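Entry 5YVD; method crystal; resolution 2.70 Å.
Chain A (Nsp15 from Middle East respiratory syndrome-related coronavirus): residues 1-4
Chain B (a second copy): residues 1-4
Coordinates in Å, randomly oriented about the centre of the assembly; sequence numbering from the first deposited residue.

Chain A (1-4) GLEN
Chain B (1-4) GLEN

Two copies of the same chain start meet in a reciprocal, nearly twofold handshake, in which each glutamate carboxylate accepts a hydrogen bond from the backbone at the start of the other copy's helix, while the two leucines pack against each other beside these bonds.

The register runs antiparallel about residue 2. The CA atoms of A:Leu2 and B:Leu2 lie 6.1 Å apart, those of A:Gly1 and B:Glu3 5.8 Å, and those of A:Glu3 and B:Gly1 5.8 Å. In each chain residues 2-4 are helical and the helix continues beyond. Phi/psi is -37/-60 at A:Leu2, -70/-22 at A:Glu3 and -76/-37 at A:Asn4; the B values are -54/-47, -64/-37 and -68/-36. Psi of A:Gly1 is 151° and that of B:Gly1 -157°. A weak bond closes each first turn, from A:Asn4 N to A:Gly1 O at 2.8 Å and from B:Asn4 N to B:Gly1 O at 2.9 Å.

The first turn of a helix leaves amide groups without acceptors from its own backbone, and the opposite glutamate supplies one. A:Leu2 N donates to B:Glu3 OE1 at 3.0 Å with an N-H...O angle of 166°; B:Leu2 N donates to A:Glu3 OE2 at 2.8 Å and 156°. Both glutamates set CA-to-CB sideways to the partner, and their ends come nearer to it by different routes. A:Glu3 has chi1 13°, between wells, chi2 m at -74° and chi3 -66°; B:Glu3 has chi1 m at -78°, chi2 p at 75° and chi3 6°. The exchange is therefore matched in its bonds but not in its rotamers.

Both carboxylates come close to a glycine: A:Glu3 OE2 sits 3.2 Å from B:Gly1 CA, and B:Glu3 OE1 3.3 Å from A:Gly1 CA. Only at B:Gly1 does the approach depend on the missing side chain, since an ideal CB there would stand 2.3 Å from A:Glu3 OE2, a clash; at A:Gly1 there is room for one.

Both leucines point toward the partner and share one rotamer: A:Leu2 has chi1 t at -175° and chi2 p at 58°, and B:Leu2 has chi1 t at 176° and chi2 p at 57°. A:Leu2 CD2 meets B:Leu2 CD2 at 3.8 Å, an apolar contact between buried residues that suits their branched side chains. The two stretches together bury 217 Å², shared by residues 1-3. A:Asn4 and B:Asn4, both with chi1 t, stay out of reach, their ND2 atoms hydrogen-bonded elsewhere in the structure.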

# COMPACT_ATOMS: atom_id res chain seq x y z
N GLY A 1 -19.29 -15.79 3.47
CA GLY A 1 -18.79 -14.70 2.58
C GLY A 1 -18.63 -13.34 3.24
O GLY A 1 -19.35 -12.95 4.18
N LEU A 2 -17.67 -12.60 2.70
CA LEU A 2 -17.30 -11.29 3.21
C LEU A 2 -18.44 -10.42 3.72
O LEU A 2 -18.43 -10.03 4.90
CB LEU A 2 -16.55 -10.52 2.13
CG LEU A 2 -15.98 -9.16 2.52
CD1 LEU A 2 -15.02 -9.18 3.71
CD2 LEU A 2 -15.30 -8.65 1.28
N GLU A 3 -19.41 -10.09 2.87
CA GLU A 3 -20.47 -9.17 3.33
C GLU A 3 -21.39 -9.77 4.36
O GLU A 3 -22.00 -9.05 5.15
CB GLU A 3 -21.27 -8.49 2.22
CG GLU A 3 -21.16 -9.02 0.82
CD GLU A 3 -19.85 -8.66 0.18
OE1 GLU A 3 -19.64 -7.45 -0.06
OE2 GLU A 3 -19.06 -9.60 -0.07
N ASN A 4 -21.44 -11.09 4.39
CA ASN A 4 -22.23 -11.80 5.38
C ASN A 4 -21.54 -11.79 6.74
O ASN A 4 -22.16 -11.67 7.80
CB ASN A 4 -22.50 -13.24 4.94
CG ASN A 4 -23.12 -14.06 6.02
OD1 ASN A 4 -22.52 -14.99 6.53
ND2 ASN A 4 -24.32 -13.68 6.43
N GLY B 1 -22.16 -12.10 -2.26
CA GLY B 1 -20.96 -11.24 -2.05
C GLY B 1 -19.68 -11.68 -2.78
O GLY B 1 -19.71 -12.39 -3.79
N LEU B 2 -18.55 -11.24 -2.23
CA LEU B 2 -17.25 -11.33 -2.91
C LEU B 2 -16.86 -12.72 -3.37
O LEU B 2 -16.38 -12.90 -4.50
CB LEU B 2 -16.13 -10.80 -1.99
CG LEU B 2 -14.71 -10.93 -2.57
CD1 LEU B 2 -14.63 -10.21 -3.90
CD2 LEU B 2 -13.65 -10.39 -1.61
N GLU B 3 -17.02 -13.70 -2.50
CA GLU B 3 -16.68 -15.06 -2.85
C GLU B 3 -17.59 -15.55 -3.98
O GLU B 3 -17.14 -16.28 -4.88
CB GLU B 3 -16.82 -15.99 -1.64
CG GLU B 3 -15.69 -15.95 -0.62
CD GLU B 3 -15.67 -14.73 0.27
OE1 GLU B 3 -16.61 -13.88 0.21
OE2 GLU B 3 -14.65 -14.62 1.01
N ASN B 4 -18.85 -15.14 -3.95
CA ASN B 4 -19.78 -15.55 -5.01
C ASN B 4 -19.47 -14.92 -6.40
O ASN B 4 -19.62 -15.55 -7.46
CB ASN B 4 -21.24 -15.27 -4.57
CG ASN B 4 -22.24 -15.44 -5.69
OD1 ASN B 4 -22.86 -14.46 -6.13
ND2 ASN B 4 -22.40 -16.68 -6.17